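Local coordinates for protein chitin elicitor receptor kinase 1 (Arabidopsis thaliana, PDB 4EBY) that probably binds chitin oligomers through its LysM-containing ectodomain and, on chitin-induced dimerization, activates plant immune signalling, at residues Val144-Arg149 against Val184-Arg189. Sequence-based numbering, arbitrary orientation.
Sequences VTYPLR and VYVPGR. With NAG (2-acetamido-2-deoxy-beta-D-glucopyranose), chain C.
V144 and V186 face each other as an antiparallel hydrogen-bonded pair, and each strand satisfies the other's backbone there: V144 N gives to V186 O at 2.7 Å, and V186 N returns a bond to V144 O at 3.0 Å. Two residues on, Y146 and V184 repeat the exchange. Y146 N gives to V184 O at 2.9 Å, and V184 N gives back to Y146 O. V144 O also receives a CA-H...O contact from Y185 CA. At the non-hydrogen-bonded pair between them, T145 and Y185 run side by side; T145 OG1 lies at the edge of the Y185 ring, 3.8 Å from CE1, but finds its hydrogen-bond partner in N128 O. Y185 N turns outward to the side chain of N172.

The face bearing V144, Y146, V184 and V186 is largely apolar. V184 CG2 meets Y146 CD2 at 4.0 Å and L148 CD2 at 3.8 Å, and V186 CG2 packs on Y146 CB. Y146 CG is anti to its backbone N (chi1 -175°); the end of the side chain leads away from the partner strand, where OH bonds D152 OD1. I157 of helix 154-161 packs on Y146, L148 and V186, in the βααβ arrangement of a LysM domain.

Beyond the strand, R149 NH1 bonds NAG O7 at 2.9 Å, while NE forms a salt bridge with E151. Reciprocal backbone bonds satisfy V144, Y146, V184 and V186 within the pair and so hold strand 183-187, outermost in its sheet, while the T145 backbone bonds L9 and S11 of strand 8-13.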
loop_
_atom_site.group_PDB
_atom_site.type_symbol
_atom_site.label_atom_id
_atom_site.label_comp_id
_atom_site.label_asym_id
_atom_site.label_seq_id
_atom_site.Cartn_x
_atom_site.Cartn_y
_atom_site.Cartn_z
ATOM N N VAL A 144 5.066 2.861 5.018
ATOM C CA VAL A 144 4.311 2.930 3.772
ATOM C C VAL A 144 4.811 1.820 2.868
ATOM O O VAL A 144 6.013 1.696 2.618
ATOM C CB VAL A 144 4.540 4.264 3.031
ATOM C CG1 VAL A 144 3.686 4.330 1.769
ATOM C CG2 VAL A 144 4.239 5.478 3.940
ATOM N N THR A 145 3.886 0.999 2.395
ATOM C CA THR A 145 4.169 0.057 1.333
ATOM C C THR A 145 4.090 0.844 0.025
ATOM O O THR A 145 3.009 1.288 -0.398
ATOM C CB THR A 145 3.120 -1.059 1.360
ATOM O OG1 THR A 145 3.252 -1.773 2.599
ATOM C CG2 THR A 145 3.324 -2.023 0.209
ATOM N N TYR A 146 5.246 1.045 -0.594
ATOM C CA TYR A 146 5.399 2.039 -1.644
ATOM C C TYR A 146 5.830 1.377 -2.943
ATOM O O TYR A 146 6.976 0.978 -3.092
ATOM C CB TYR A 146 6.449 3.076 -1.178
ATOM C CG TYR A 146 6.650 4.264 -2.095
ATOM C CD1 TYR A 146 6.083 5.493 -1.796
ATOM C CD2 TYR A 146 7.447 4.166 -3.234
ATOM C CE1 TYR A 146 6.280 6.597 -2.608
ATOM C CE2 TYR A 146 7.645 5.274 -4.064
ATOM C CZ TYR A 146 7.050 6.483 -3.736
ATOM O OH TYR A 146 7.230 7.602 -4.520
ATOM N N PRO A 147 4.904 1.207 -3.894
ATOM C CA PRO A 147 5.320 0.636 -5.182
ATOM C C PRO A 147 6.127 1.661 -5.996
ATOM O O PRO A 147 5.684 2.798 -6.213
ATOM C CB PRO A 147 3.973 0.310 -5.871
ATOM C CG PRO A 147 2.964 0.259 -4.725
ATOM C CD PRO A 147 3.437 1.343 -3.789
ATOM N N LEU A 148 7.320 1.247 -6.419
ATOM C CA LEU A 148 8.232 2.111 -7.169
ATOM C C LEU A 148 7.736 2.381 -8.579
ATOM O O LEU A 148 7.207 1.486 -9.244
ATOM C CB LEU A 148 9.618 1.472 -7.252
ATOM C CG LEU A 148 10.412 1.384 -5.947
ATOM C CD1 LEU A 148 11.713 0.597 -6.174
ATOM C CD2 LEU A 148 10.712 2.780 -5.381
ATOM N N ARG A 149 7.925 3.622 -9.021
ATOM C CA ARG A 149 7.633 4.014 -10.400
ATOM C C ARG A 149 8.890 4.553 -11.059
ATOM O O ARG A 149 9.849 4.903 -10.375
ATOM C CB ARG A 149 6.531 5.061 -10.423
ATOM C CG ARG A 149 5.169 4.454 -10.085
ATOM C CD ARG A 149 4.045 5.473 -10.171
ATOM N NE ARG A 149 4.137 6.188 -11.431
ATOM C CZ ARG A 149 3.634 5.750 -12.576
ATOM N NH1 ARG A 149 2.944 4.618 -12.618
ATOM N NH2 ARG A 149 3.814 6.461 -13.682
ATOM N N VAL A 184 8.992 -0.864 -2.011
ATOM C CA VAL A 184 9.934 -0.565 -0.920
ATOM C C VAL A 184 9.103 -0.101 0.269
ATOM O O VAL A 184 7.964 0.330 0.096
ATOM C CB VAL A 184 10.974 0.517 -1.278
ATOM C CG1 VAL A 184 11.970 -0.006 -2.325
ATOM C CG2 VAL A 184 10.298 1.837 -1.702
ATOM N N TYR A 185 9.674 -0.209 1.468
ATOM C CA TYR A 185 9.005 0.229 2.685
ATOM C C TYR A 185 9.635 1.536 3.156
ATOM O O TYR A 185 10.853 1.617 3.340
ATOM C CB TYR A 185 9.130 -0.838 3.768
ATOM C CG TYR A 185 8.522 -2.161 3.365
ATOM C CD1 TYR A 185 7.152 -2.299 3.225
ATOM C CD2 TYR A 185 9.322 -3.271 3.137
ATOM C CE1 TYR A 185 6.593 -3.498 2.853
ATOM C CE2 TYR A 185 8.776 -4.473 2.775
ATOM C CZ TYR A 185 7.409 -4.580 2.635
ATOM O OH TYR A 185 6.861 -5.788 2.270
ATOM N N VAL A 186 8.797 2.556 3.330
ATOM C CA VAL A 186 9.258 3.909 3.656
ATOM C C VAL A 186 8.571 4.348 4.946
ATOM O O VAL A 186 7.352 4.279 5.026
ATOM C CB VAL A 186 8.823 4.873 2.523
ATOM C CG1 VAL A 186 9.209 6.336 2.850
ATOM C CG2 VAL A 186 9.398 4.406 1.164
ATOM N N PRO A 187 9.328 4.813 5.958
ATOM C CA PRO A 187 8.649 5.278 7.182
ATOM C C PRO A 187 7.599 6.323 6.874
ATOM O O PRO A 187 7.822 7.199 6.034
ATOM C CB PRO A 187 9.787 5.934 7.983
ATOM C CG PRO A 187 11.008 5.186 7.560
ATOM C CD PRO A 187 10.801 4.897 6.076
ATOM N N GLY A 188 6.443 6.200 7.518
ATOM C CA GLY A 188 5.373 7.169 7.334
ATOM C C GLY A 188 5.032 7.917 8.602
ATOM O O GLY A 188 5.418 7.534 9.707
ATOM N N ARG A 189 4.267 8.991 8.417
ATOM C CA ARG A 189 3.891 9.900 9.497
ATOM C C ARG A 189 2.457 9.671 9.944
ATOM O O ARG A 189 1.626 9.164 9.186
ATOM C CB ARG A 189 4.035 11.340 9.010
ATOM C CG ARG A 189 5.448 11.718 8.626
ATOM C CD ARG A 189 5.486 13.080 7.960
ATOM N NE ARG A 189 6.798 13.410 7.406
ATOM C CZ ARG A 189 7.757 14.025 8.088
ATOM N NH1 ARG A 189 7.563 14.356 9.358
ATOM N NH2 ARG A 189 8.916 14.310 7.503
HETATM C C1 NAG C . 1.937 -0.756 -12.241
HETATM C C2 NAG C . 1.579 0.676 -12.662
HETATM C C3 NAG C . 1.424 0.770 -14.185
HETATM C C4 NAG C . 2.576 0.110 -14.934
HETATM C C5 NAG C . 2.912 -1.249 -14.327
HETATM C C6 NAG C . 4.149 -1.879 -14.962
HETATM C C7 NAG C . 0.172 2.210 -11.362
HETATM C C8 NAG C . -1.218 2.568 -10.884
HETATM N N2 NAG C . 0.334 1.067 -12.038
HETATM O O3 NAG C . 1.289 2.120 -14.602
HETATM O O4 NAG C . 2.197 -0.075 -16.285
HETATM O O5 NAG C . 3.128 -1.118 -12.933
HETATM O O6 NAG C . 5.257 -1.030 -14.738
HETATM O O7 NAG C . 1.112 2.964 -11.113
#